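Local structure of cystathionine beta-lyase family protein, YNBB B.subtilis ortholog (Clostridium acetobutylicum, 3HVY) at residues 310-315 / 333-338; 377-382 / 391-396; 15-20 / 421-426. The protein is a putative pyridoxal-phosphate-dependent lyase of the cystathionine beta-lyase and methionine gamma-lyase kind, probably acting on sulfur-containing amino acids and possibly involved in aluminium resistance. All blocks are in the same frame, centred on the assembly; numbering follows the deposited sequence. Where two conformers were deposited one is given.

Contacts 1 and 2 both reach the five-stranded antiparallel sheet, and their touching residues are largely buried; contact 3 is only partly buried and joins the two ends of the chain. Contact 1 lays helix 287-317 on the sheet through side chains, whereas contact 2 is the pairing of two strands within the sheet and rests on backbone hydrogen bonds. Contact 3 mixes apolar packing with an asparagine cap and a bridging water, as befits a place near solvent at the two ends of the chain. Contacts 1 and 3 meet where I314 and M315 pack on L422, with M315 also near L425; contact 2 touches neither of the others.

Contact 1: 310-315 / 333-338; sequences FCARIM and IIQAIK
CD1, the tip of the longer branch of I337, is touched from the flank by C311 and M315, which lie one helical turn apart on helix 287-317. CG1 of I337 stands anti to the carbonyl carbon (chi1 -51°) and the branch then runs extended, which carries CD1 to 3.7 Å from SG of C311 and 3.8 Å from CG of M315. The CB-SG bond of C311 points almost straight at the methyl; a short thiol side chain suits this close helix-strand approach. M315, modelled as selenomethionine, crosses I337 at about a right angle; bends at chi2 and chi3 fold its chain round so that CE comes to 4.1 Å from CG2 of the isoleucine. A beta-branched residue suits this place, since both of its branches find a partner. Two residues back on the strand, Q335 meets A312 differently. Its CG is anti to the backbone N and the chain bends at chi2, turning a face of the amide to the CB methyl of A312, which sits 3.6 Å from CD and 3.4 Å from OE1. A small residue lets helix and strand come near enough for this. The polar atoms of the buried amide have partners: NE2 donates to O of A336 (3.1 Å, 154° at the hydrogen) and to the backbone O of P324, while OE1 accepts from R330, so its rotation is fixed. The helix and strand 334-338 run nearly parallel, their short axes 16° apart and 8.7 Å at closest approach. Strand 334-338 lies between strands 321-323 and 402-406 in the sheet, and C311 also touches L405 of the latter. M315 reaches L422 of helix 411-422, while F310, which points away from the strand, and I314 pack against helix 18-55, which places helix 287-317 between sheet and helices.

Contact 2: 377-382 / 391-396; sequences IMAAGT and LSADAP
Strands 376-379 and 392-396 form an antiparallel hairpin with a long connection at the margin of the five-stranded sheet, I377 pairing with A395 and A379 with A393. Each of these hydrogen-bonded pairs has two backbone bonds: A379 N gives to A393 O at 2.8 Å with a nearly straight 166° at the hydrogen, while A395 N reaches I377 O at 2.9 Å with a more bent 137°. Between them lies the non-hydrogen-bonded pair M378 and D394, where CA of D394 comes within 3.1 Å of I377 O in a CA-H...O contact. On the face that carries M378 and D394, CG of M378, a selenomethionine, rests 3.9 Å from CB of D394, whose carboxylate turns away to the hydroxyl of Y188. The opposite face carries I377, A379, A393 and A395, small or aliphatic residues that suit a surface covered by helix 342-354. Beyond A379 the strands part at an inverse gamma turn centred on G381. Two waters bridge the gap, both donating to L391 O; one accepts from G381 N at 2.9 Å, the other donates to G381 O at 2.8 Å. The pairing therefore rests on main-chain chemistry that asks little of the side chains, while these set the character of the faces: apolar toward the helix, and more polar where D394 finds Y188.

Contact 3: 15-20 / 421-426; sequences NINERV and ALSKLI
A chi1 of 49° sets CG of N17 between its own backbone N and carbonyl carbon, and from there the amide meets the backbone O of I426. The torsion curls the amide back over the start of the helix that follows, where its two ends do different work. ND2 donates to I426 O at 3.1 Å, arriving in the carbonyl plane on a lone pair, with 149° at the hydrogen. OD1 turns the other way and accepts from V20 N at 2.9 Å, the side-chain bond of an N-cap. Asparagine suits the position because one amide can satisfy a bare N-H of the first helical turn and still offer a donor toward 421-426. A water completes the grip on ND2: it accepts from that nitrogen and donates to N15 O and S423 O. The contact thus sets the first turn of helix 18-55 beside residues 421-426, where the chain follows on from helix 411-422, drawing together parts of the chain some 400 residues apart. L422 O accepts from both L425 N and I426 N. Apolar contacts accompany the polar bonds. The chi1 of I426 (81°) brings its CG1 to 3.7 Å from CG2 of V20, the two side chains crossing obliquely, and the same CG2 lies 4.2 Å from CG of L422; a compact branched residue fits between the two. S423 was deposited in two conformers, and in one of them OG sits 3.4 Å from CG1 of I16 while it bonds to the backbone O of L419, a detail to be taken with caution. I16 itself reaches on to L419 and I420 of helix 411-422, and I426 touches L23 one turn further along helix 18-55.

Contact 1: 310-315 / 333-338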
ATOM      1  N   PHE D 310     -13.890 -15.254 -30.629  1.00 30.31           N
ATOM      2  CA  PHE D 310     -14.861 -16.307 -30.305  1.00 29.16           C
ATOM      3  C   PHE D 310     -16.268 -15.698 -30.178  1.00 29.25           C
ATOM      4  O   PHE D 310     -17.255 -16.219 -30.705  1.00 28.21           O
ATOM      5  CB  PHE D 310     -14.484 -16.985 -28.987  1.00 26.03           C
ATOM      6  CG  PHE D 310     -15.539 -17.929 -28.455  1.00 28.31           C
ATOM      7  CD1 PHE D 310     -15.747 -19.167 -29.042  1.00 32.88           C
ATOM      8  CD2 PHE D 310     -16.373 -17.554 -27.416  1.00 31.14           C
ATOM      9  CE1 PHE D 310     -16.727 -20.024 -28.555  1.00 31.75           C
ATOM     10  CE2 PHE D 310     -17.380 -18.373 -26.959  1.00 31.46           C
ATOM     11  CZ  PHE D 310     -17.557 -19.621 -27.520  1.00 25.06           C
ATOM     12  N   CYS D 311     -16.375 -14.570 -29.508  1.00 28.43           N
ATOM     13  CA  CYS D 311     -17.690 -13.906 -29.427  1.00 27.63           C
ATOM     14  C   CYS D 311     -18.266 -13.595 -30.837  1.00 29.35           C
ATOM     15  O   CYS D 311     -19.439 -13.862 -31.128  1.00 27.56           O
ATOM     16  CB  CYS D 311     -17.557 -12.627 -28.605  1.00 30.91           C
ATOM     17  SG  CYS D 311     -19.101 -11.689 -28.471  1.00 32.48           S
ATOM     18  N   ALA D 312     -17.459 -12.949 -31.683  1.00 26.20           N
ATOM     19  CA  ALA D 312     -17.786 -12.675 -33.076  1.00 26.59           C
ATOM     20  C   ALA D 312     -18.369 -13.913 -33.788  1.00 27.29           C
ATOM     21  O   ALA D 312     -19.388 -13.819 -34.445  1.00 27.47           O
ATOM     22  CB  ALA D 312     -16.490 -12.173 -33.859  1.00 26.02           C
ATOM     23  N   ARG D 313     -17.669 -15.050 -33.706  1.00 28.23           N
ATOM     24  CA  ARG D 313     -18.132 -16.244 -34.405  1.00 27.36           C
ATOM     25  C   ARG D 313     -19.391 -16.827 -33.806  1.00 28.18           C
ATOM     26  O   ARG D 313     -20.341 -17.092 -34.544  1.00 28.67           O
ATOM     27  CB  ARG D 313     -17.084 -17.338 -34.514  1.00 29.76           C
ATOM     28  CG  ARG D 313     -17.526 -18.489 -35.395  1.00 28.58           C
ATOM     29  CD  ARG D 313     -18.026 -18.018 -36.754  1.00 22.80           C
ATOM     30  NE  ARG D 313     -18.094 -19.128 -37.739  1.00 29.90           N
ATOM     31  CZ  ARG D 313     -18.551 -19.034 -38.990  1.00 27.67           C
ATOM     32  NH1 ARG D 313     -19.029 -17.878 -39.499  1.00 31.79           N
ATOM     33  NH2 ARG D 313     -18.603 -20.135 -39.730  1.00 30.05           N
ATOM     34  N   ILE D 314     -19.432 -16.996 -32.479  1.00 32.50           N
ATOM     35  CA  ILE D 314     -20.609 -17.603 -31.886  1.00 30.62           C
ATOM     36  C   ILE D 314     -21.869 -16.728 -32.048  1.00 29.10           C
ATOM     37  O   ILE D 314     -22.937 -17.246 -32.325  1.00 30.98           O
ATOM     38  CB  ILE D 314     -20.395 -18.063 -30.435  1.00 30.46           C
ATOM     39  CG1 ILE D 314     -21.445 -19.141 -30.081  1.00 31.67           C
ATOM     40  CG2 ILE D 314     -20.407 -16.867 -29.423  1.00 25.86           C
ATOM     41  CD1 ILE D 314     -21.278 -19.733 -28.607  1.00 29.37           C
HETATM   42  N   MSE D 315     -21.760 -15.415 -31.937  1.00 28.33           N
HETATM   43  CA  MSE D 315     -22.958 -14.586 -32.078  1.00 27.48           C
HETATM   44  C   MSE D 315     -23.409 -14.639 -33.552  1.00 28.79           C
HETATM   45  O   MSE D 315     -24.591 -14.600 -33.868  1.00 29.62           O
HETATM   46  CB  MSE D 315     -22.693 -13.155 -31.606  1.00 28.74           C
HETATM   47  CG  MSE D 315     -22.289 -13.042 -30.128  1.00 32.94           C
HETATM   48 SE   MSE D 315     -23.602 -13.828 -28.965  0.75 30.99          SE
HETATM   49  CE  MSE D 315     -24.999 -12.482 -29.123  1.00 28.37           C
ATOM     50  N   ILE D 333      -9.090  -4.833 -28.818  1.00 31.35           N
ATOM     51  CA  ILE D 333      -9.802  -5.911 -28.104  1.00 30.45           C
ATOM     52  C   ILE D 333     -11.335  -5.801 -28.138  1.00 30.90           C
ATOM     53  O   ILE D 333     -12.034  -6.579 -27.495  1.00 30.60           O
ATOM     54  CB  ILE D 333      -9.353  -6.053 -26.617  1.00 32.20           C
ATOM     55  CG1 ILE D 333      -9.602  -4.782 -25.819  1.00 24.79           C
ATOM     56  CG2 ILE D 333      -7.855  -6.468 -26.495  1.00 27.12           C
ATOM     57  CD1 ILE D 333      -9.551  -4.972 -24.293  1.00 28.59           C
ATOM     58  N   ILE D 334     -11.852  -4.879 -28.917  1.00 27.54           N
ATOM     59  CA  ILE D 334     -13.282  -4.616 -28.910  1.00 30.19           C
ATOM     60  C   ILE D 334     -14.049  -5.481 -29.918  1.00 29.72           C
ATOM     61  O   ILE D 334     -13.553  -5.722 -31.016  1.00 28.82           O
ATOM     62  CB  ILE D 334     -13.586  -3.166 -29.286  1.00 32.19           C
ATOM     63  CG1 ILE D 334     -12.779  -2.183 -28.421  1.00 34.67           C
ATOM     64  CG2 ILE D 334     -15.110  -2.884 -29.200  1.00 32.60           C
ATOM     65  CD1 ILE D 334     -12.943  -2.417 -26.968  1.00 43.46           C
ATOM     66  N   GLN D 335     -15.270  -5.915 -29.526  1.00 29.37           N
ATOM     67  CA  GLN D 335     -16.150  -6.664 -30.385  1.00 28.84           C
ATOM     68  C   GLN D 335     -17.507  -6.019 -30.303  1.00 28.83           C
ATOM     69  O   GLN D 335     -18.026  -5.845 -29.206  1.00 27.99           O
ATOM     70  CB  GLN D 335     -16.336  -8.104 -29.918  1.00 29.57           C
ATOM     71  CG  GLN D 335     -17.158  -8.967 -30.881  1.00 30.72           C
ATOM     72  CD  GLN D 335     -16.576  -8.975 -32.291  1.00 25.66           C
ATOM     73  OE1 GLN D 335     -15.402  -9.256 -32.459  1.00 31.43           O
ATOM     74  NE2 GLN D 335     -17.409  -8.694 -33.308  1.00 28.55           N
ATOM     75  N   ALA D 336     -18.089  -5.729 -31.461  1.00 27.64           N
ATOM     76  CA  ALA D 336     -19.447  -5.157 -31.581  1.00 28.88           C
ATOM     77  C   ALA D 336     -20.425  -6.221 -32.095  1.00 27.14           C
ATOM     78  O   ALA D 336     -20.051  -7.085 -32.893  1.00 28.93           O
ATOM     79  CB  ALA D 336     -19.440  -3.887 -32.505  1.00 26.70           C
ATOM     80  N   ILE D 337     -21.666  -6.160 -31.620  1.00 30.90           N
ATOM     81  CA  ILE D 337     -22.697  -7.107 -31.974  1.00 28.60           C
ATOM     82  C   ILE D 337     -23.980  -6.273 -32.255  1.00 31.40           C
ATOM     83  O   ILE D 337     -24.389  -5.500 -31.395  1.00 33.81           O
ATOM     84  CB  ILE D 337     -23.009  -8.066 -30.806  1.00 30.43           C
ATOM     85  CG1 ILE D 337     -21.725  -8.720 -30.219  1.00 34.59           C
ATOM     86  CG2 ILE D 337     -24.090  -9.117 -31.233  1.00 26.81           C
ATOM     87  CD1 ILE D 337     -21.968  -9.439 -28.886  1.00 33.95           C
ATOM     88  N   LYS D 338     -24.559  -6.391 -33.445  1.00 30.03           N
ATOM     89  CA  LYS D 338     -25.805  -5.667 -33.778  1.00 32.20           C
ATOM     90  C   LYS D 338     -27.005  -6.523 -33.356  1.00 32.54           C
ATOM     91  O   LYS D 338     -27.405  -7.436 -34.046  1.00 32.88           O
ATOM     92  CB  LYS D 338     -25.839  -5.338 -35.256  1.00 31.40           C
ATOM     93  CG  LYS D 338     -26.972  -4.429 -35.697  1.00 33.61           C
ATOM     94  CD  LYS D 338     -26.919  -4.088 -37.182  1.00 41.68           C
ATOM     95  CE  LYS D 338     -25.667  -3.258 -37.543  1.00 51.46           C
ATOM     96  NZ  LYS D 338     -25.676  -2.696 -38.933  1.00 48.58           N
TER

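Contact 2: 377-382 / 391-396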
ATOM      1  N   ILE D 377     -25.741   1.634 -21.002  1.00 42.49           N
ATOM      2  CA  ILE D 377     -25.858   0.510 -20.059  1.00 39.94           C
ATOM      3  C   ILE D 377     -24.522  -0.162 -20.078  1.00 40.61           C
ATOM      4  O   ILE D 377     -23.880  -0.232 -21.145  1.00 38.89           O
ATOM      5  CB  ILE D 377     -27.016  -0.501 -20.407  1.00 40.85           C
ATOM      6  CG1 ILE D 377     -27.125  -1.577 -19.319  1.00 42.41           C
ATOM      7  CG2 ILE D 377     -26.829  -1.212 -21.748  1.00 39.20           C
ATOM      8  CD1 ILE D 377     -28.298  -2.520 -19.459  1.00 43.13           C
HETATM    9  N   MSE D 378     -24.082  -0.632 -18.909  1.00 39.06           N
HETATM   10  CA  MSE D 378     -22.765  -1.203 -18.752  1.00 41.00           C
HETATM   11  C   MSE D 378     -22.741  -2.397 -17.822  1.00 39.08           C
HETATM   12  O   MSE D 378     -23.430  -2.408 -16.803  1.00 39.65           O
HETATM   13  CB  MSE D 378     -21.825  -0.187 -18.138  1.00 39.25           C
HETATM   14  CG  MSE D 378     -21.776   1.151 -18.857  1.00 60.41           C
HETATM   15 SE   MSE D 378     -20.581   2.370 -17.913  0.75 80.44          SE
HETATM   16  CE  MSE D 378     -19.278   1.003 -17.038  1.00 63.61           C
ATOM     17  N   ALA D 379     -21.915  -3.370 -18.192  1.00 36.26           N
ATOM     18  CA  ALA D 379     -21.537  -4.488 -17.337  1.00 33.23           C
ATOM     19  C   ALA D 379     -20.114  -4.153 -16.961  1.00 35.01           C
ATOM     20  O   ALA D 379     -19.272  -3.936 -17.861  1.00 32.66           O
ATOM     21  CB  ALA D 379     -21.601  -5.824 -18.116  1.00 28.46           C
ATOM     22  N   ALA D 380     -19.836  -4.082 -15.650  1.00 33.34           N
ATOM     23  CA  ALA D 380     -18.532  -3.628 -15.134  1.00 35.71           C
ATOM     24  C   ALA D 380     -18.102  -4.322 -13.808  1.00 35.87           C
ATOM     25  O   ALA D 380     -17.603  -3.682 -12.877  1.00 37.95           O
ATOM     26  CB  ALA D 380     -18.531  -2.052 -14.981  1.00 35.13           C
ATOM     27  N   GLY D 381     -18.269  -5.636 -13.760  1.00 32.15           N
ATOM     28  CA  GLY D 381     -17.955  -6.443 -12.576  1.00 34.05           C
ATOM     29  C   GLY D 381     -16.520  -6.885 -12.567  1.00 33.79           C
ATOM     30  O   GLY D 381     -16.198  -8.039 -12.851  1.00 36.30           O
ATOM     31  N   THR D 382     -15.646  -5.969 -12.157  1.00 31.97           N
ATOM     32  CA  THR D 382     -14.196  -6.132 -12.325  1.00 31.68           C
ATOM     33  C   THR D 382     -13.433  -5.876 -11.002  1.00 30.58           C
ATOM     34  O   THR D 382     -13.954  -5.322 -10.059  1.00 30.57           O
ATOM     35  CB  THR D 382     -13.757  -5.162 -13.456  1.00 34.88           C
ATOM     36  OG1 THR D 382     -14.113  -3.828 -13.102  1.00 33.05           O
ATOM     37  CG2 THR D 382     -14.518  -5.434 -14.784  1.00 28.44           C
ATOM     38  N   LEU D 391     -13.318  -8.555 -18.409  1.00 29.71           N
ATOM     39  CA  LEU D 391     -14.558  -8.794 -19.119  1.00 31.27           C
ATOM     40  C   LEU D 391     -15.581  -7.737 -18.737  1.00 31.47           C
ATOM     41  O   LEU D 391     -15.955  -7.567 -17.558  1.00 30.32           O
ATOM     42  CB  LEU D 391     -15.130 -10.198 -18.859  1.00 30.82           C
ATOM     43  CG  LEU D 391     -16.357 -10.563 -19.701  1.00 35.49           C
ATOM     44  CD1 LEU D 391     -16.025 -10.613 -21.203  1.00 33.55           C
ATOM     45  CD2 LEU D 391     -17.015 -11.850 -19.235  1.00 29.78           C
ATOM     46  N   SER D 392     -16.034  -7.038 -19.751  1.00 29.68           N
ATOM     47  CA  SER D 392     -17.019  -5.942 -19.562  1.00 30.26           C
ATOM     48  C   SER D 392     -17.764  -5.667 -20.870  1.00 32.05           C
ATOM     49  O   SER D 392     -17.414  -6.189 -21.910  1.00 32.14           O
ATOM     50  CB  SER D 392     -16.256  -4.705 -19.119  1.00 31.10           C
ATOM     51  OG  SER D 392     -15.105  -4.464 -19.965  1.00 37.83           O
ATOM     52  N   ALA D 393     -18.820  -4.862 -20.823  1.00 31.26           N
ATOM     53  CA  ALA D 393     -19.599  -4.578 -22.008  1.00 31.09           C
ATOM     54  C   ALA D 393     -20.367  -3.295 -21.743  1.00 33.41           C
ATOM     55  O   ALA D 393     -20.624  -2.930 -20.593  1.00 32.11           O
ATOM     56  CB  ALA D 393     -20.559  -5.688 -22.285  1.00 27.56           C
ATOM     57  N   ASP D 394     -20.721  -2.606 -22.813  1.00 33.56           N
ATOM     58  CA  ASP D 394     -21.488  -1.363 -22.712  1.00 34.21           C
ATOM     59  C   ASP D 394     -22.162  -1.043 -24.018  1.00 35.87           C
ATOM     60  O   ASP D 394     -21.801  -1.598 -25.065  1.00 36.96           O
ATOM     61  CB  ASP D 394     -20.611  -0.188 -22.281  1.00 37.44           C
ATOM     62  CG  ASP D 394     -19.292  -0.113 -23.044  1.00 46.72           C
ATOM     63  OD1 ASP D 394     -18.303  -0.779 -22.653  1.00 65.99           O
ATOM     64  OD2 ASP D 394     -19.233   0.654 -24.008  1.00 52.42           O
ATOM     65  N   ALA D 395     -23.131  -0.121 -23.970  1.00 35.63           N
ATOM     66  CA  ALA D 395     -23.886   0.223 -25.142  1.00 38.44           C
ATOM     67  C   ALA D 395     -24.750   1.432 -24.901  1.00 38.81           C
ATOM     68  O   ALA D 395     -25.422   1.506 -23.884  1.00 39.93           O
ATOM     69  CB  ALA D 395     -24.795  -0.960 -25.543  1.00 35.34           C
ATOM     70  N   PRO D 396     -24.749   2.373 -25.837  1.00 40.99           N
ATOM     71  CA  PRO D 396     -25.845   3.354 -25.821  1.00 40.44           C
ATOM     72  C   PRO D 396     -27.132   2.710 -26.269  1.00 42.80           C
ATOM     73  O   PRO D 396     -27.136   1.873 -27.174  1.00 38.45           O
ATOM     74  CB  PRO D 396     -25.416   4.370 -26.861  1.00 43.84           C
ATOM     75  CG  PRO D 396     -24.519   3.643 -27.766  1.00 45.84           C
ATOM     76  CD  PRO D 396     -23.792   2.639 -26.919  1.00 42.33           C
TER
HETATM   77  O   HOH W   1     -18.374  -7.183 -16.233  1.00 26.60           O
HETATM   78  O   HOH W   2     -15.211  -9.117 -15.195  1.00 27.60           O

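Contact 3: 15-20 / 421-426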
ATOM      1  N   ASN D  15     -28.214 -22.272 -16.555  1.00 42.59           N
ATOM      2  CA  ASN D  15     -29.235 -22.573 -17.554  1.00 46.21           C
ATOM      3  C   ASN D  15     -28.774 -22.427 -18.983  1.00 46.01           C
ATOM      4  O   ASN D  15     -29.505 -21.915 -19.840  1.00 46.07           O
ATOM      5  CB  ASN D  15     -30.518 -21.809 -17.268  1.00 49.82           C
ATOM      6  CG  ASN D  15     -31.202 -22.333 -16.024  1.00 59.27           C
ATOM      7  OD1 ASN D  15     -31.627 -23.503 -15.970  1.00 76.76           O
ATOM      8  ND2 ASN D  15     -31.265 -21.500 -14.992  1.00 78.86           N
ATOM      9  N   ILE D  16     -27.536 -22.875 -19.231  1.00 43.43           N
ATOM     10  CA  ILE D  16     -27.020 -22.911 -20.597  1.00 42.95           C
ATOM     11  C   ILE D  16     -27.713 -24.140 -21.252  1.00 40.79           C
ATOM     12  O   ILE D  16     -27.916 -25.162 -20.612  1.00 39.04           O
ATOM     13  CB  ILE D  16     -25.459 -22.873 -20.627  1.00 43.94           C
ATOM     14  CG1 ILE D  16     -24.987 -21.481 -20.131  1.00 36.68           C
ATOM     15  CG2 ILE D  16     -24.972 -23.116 -22.033  1.00 42.01           C
ATOM     16  CD1 ILE D  16     -23.564 -21.379 -19.779  1.00 43.99           C
ATOM     17  N   ASN D  17     -28.184 -24.005 -22.480  1.00 39.45           N
ATOM     18  CA  ASN D  17     -28.964 -25.088 -23.100  1.00 38.41           C
ATOM     19  C   ASN D  17     -28.123 -25.781 -24.157  1.00 38.08           C
ATOM     20  O   ASN D  17     -27.041 -25.304 -24.472  1.00 36.21           O
ATOM     21  CB  ASN D  17     -30.252 -24.530 -23.690  1.00 38.77           C
ATOM     22  CG  ASN D  17     -29.999 -23.299 -24.551  1.00 45.25           C
ATOM     23  OD1 ASN D  17     -29.519 -23.416 -25.674  1.00 40.78           O
ATOM     24  ND2 ASN D  17     -30.288 -22.104 -24.005  1.00 52.63           N
ATOM     25  N   GLU D  18     -28.624 -26.894 -24.696  1.00 34.88           N
ATOM     26  CA  GLU D  18     -27.896 -27.686 -25.691  1.00 37.52           C
ATOM     27  C   GLU D  18     -27.678 -26.925 -26.989  1.00 35.79           C
ATOM     28  O   GLU D  18     -26.659 -27.105 -27.615  1.00 35.05           O
ATOM     29  CB  GLU D  18     -28.651 -28.978 -26.030  1.00 40.06           C
ATOM     30  CG  GLU D  18     -28.650 -30.064 -24.943  1.00 50.78           C
ATOM     31  CD  GLU D  18     -27.331 -30.853 -24.865  1.00 62.44           C
ATOM     32  OE1 GLU D  18     -26.345 -30.497 -25.565  1.00 56.83           O
ATOM     33  OE2 GLU D  18     -27.297 -31.850 -24.100  1.00 65.54           O
ATOM     34  N   ARG D  19     -28.630 -26.081 -27.398  1.00 33.71           N
ATOM     35  CA  ARG D  19     -28.454 -25.326 -28.617  1.00 34.36           C
ATOM     36  C   ARG D  19     -27.238 -24.430 -28.473  1.00 35.07           C
ATOM     37  O   ARG D  19     -26.422 -24.328 -29.397  1.00 37.38           O
ATOM     38  CB  ARG D  19     -29.710 -24.512 -28.955  1.00 36.67           C
ATOM     39  CG  ARG D  19     -29.695 -23.827 -30.342  1.00 51.08           C
ATOM     40  N   VAL D  20     -27.116 -23.750 -27.329  1.00 35.27           N
ATOM     41  CA  VAL D  20     -25.969 -22.894 -27.104  1.00 35.67           C
ATOM     42  C   VAL D  20     -24.661 -23.708 -27.052  1.00 36.27           C
ATOM     43  O   VAL D  20     -23.599 -23.299 -27.611  1.00 35.31           O
ATOM     44  CB  VAL D  20     -26.164 -21.995 -25.867  1.00 36.72           C
ATOM     45  CG1 VAL D  20     -24.831 -21.281 -25.521  1.00 31.33           C
ATOM     46  CG2 VAL D  20     -27.237 -20.954 -26.150  1.00 35.31           C
ATOM     47  N   ALA D 421     -24.278 -15.056 -21.328  1.00 33.46           N
ATOM     48  CA  ALA D 421     -25.039 -13.996 -21.955  1.00 34.44           C
ATOM     49  C   ALA D 421     -25.926 -14.498 -23.128  1.00 35.02           C
ATOM     50  O   ALA D 421     -27.110 -14.140 -23.236  1.00 34.35           O
ATOM     51  CB  ALA D 421     -24.090 -12.892 -22.415  1.00 33.16           C
ATOM     52  N   LEU D 422     -25.357 -15.309 -24.020  1.00 36.44           N
ATOM     53  CA  LEU D 422     -26.102 -15.811 -25.180  1.00 32.59           C
ATOM     54  C   LEU D 422     -27.306 -16.679 -24.776  1.00 34.73           C
ATOM     55  O   LEU D 422     -28.337 -16.664 -25.447  1.00 34.00           O
ATOM     56  CB  LEU D 422     -25.158 -16.602 -26.098  1.00 35.48           C
ATOM     57  CG  LEU D 422     -25.760 -17.224 -27.378  1.00 36.25           C
ATOM     58  CD1 LEU D 422     -26.569 -16.211 -28.225  1.00 33.85           C
ATOM     59  CD2 LEU D 422     -24.640 -17.925 -28.232  1.00 29.90           C
ATOM     60  N   SER D 423     -27.156 -17.427 -23.686  0.50 35.43           N
ATOM     61  CA  SER D 423     -28.217 -18.306 -23.173  0.50 37.39           C
ATOM     62  C   SER D 423     -29.391 -17.522 -22.593  0.50 37.92           C
ATOM     63  O   SER D 423     -30.386 -18.108 -22.185  0.50 39.52           O
ATOM     64  CB  SER D 423     -27.662 -19.257 -22.125  0.50 36.95           C
ATOM     65  OG  SER D 423     -26.691 -20.125 -22.687  0.50 33.68           O
ATOM     66  N   LYS D 424     -29.247 -16.207 -22.506  1.00 38.49           N
ATOM     67  CA  LYS D 424     -30.371 -15.339 -22.209  1.00 42.46           C
ATOM     68  C   LYS D 424     -31.135 -14.900 -23.470  1.00 45.47           C
ATOM     69  O   LYS D 424     -32.193 -14.312 -23.367  1.00 46.45           O
ATOM     70  CB  LYS D 424     -29.913 -14.124 -21.436  1.00 40.33           C
ATOM     71  CG  LYS D 424     -29.066 -14.481 -20.222  1.00 41.67           C
ATOM     72  CD  LYS D 424     -29.259 -13.601 -19.049  1.00 48.66           C
ATOM     73  CE  LYS D 424     -29.897 -12.255 -19.454  1.00 55.81           C
ATOM     74  NZ  LYS D 424     -29.887 -11.135 -18.451  1.00 43.90           N
ATOM     75  N   LEU D 425     -30.599 -15.158 -24.657  1.00 48.71           N
ATOM     76  CA  LEU D 425     -31.278 -14.752 -25.883  1.00 49.21           C
ATOM     77  C   LEU D 425     -31.808 -15.936 -26.687  1.00 53.22           C
ATOM     78  O   LEU D 425     -32.887 -15.835 -27.289  1.00 54.04           O
ATOM     79  CB  LEU D 425     -30.357 -13.930 -26.803  1.00 45.27           C
ATOM     80  CG  LEU D 425     -29.515 -12.785 -26.285  1.00 45.85           C
ATOM     81  CD1 LEU D 425     -28.809 -12.150 -27.484  1.00 39.70           C
ATOM     82  CD2 LEU D 425     -30.267 -11.766 -25.482  1.00 36.75           C
ATOM     83  N   ILE D 426     -31.054 -17.030 -26.762  1.00 55.78           N
ATOM     84  CA  ILE D 426     -31.539 -18.171 -27.525  1.00 61.33           C
ATOM     85  C   ILE D 426     -31.619 -19.422 -26.665  1.00 66.15           C
ATOM     86  O   ILE D 426     -30.865 -19.590 -25.705  1.00 61.80           O
ATOM     87  CB  ILE D 426     -30.734 -18.430 -28.840  1.00 62.50           C
ATOM     88  CG1 ILE D 426     -29.447 -19.197 -28.572  1.00 62.75           C
ATOM     89  CG2 ILE D 426     -30.506 -17.105 -29.658  1.00 61.39           C
ATOM     90  CD1 ILE D 426     -28.616 -19.344 -29.831  1.00 64.53           C
TER
HETATM   91  O   HOH W   3     -31.345 -20.975 -21.548  1.00 47.08           O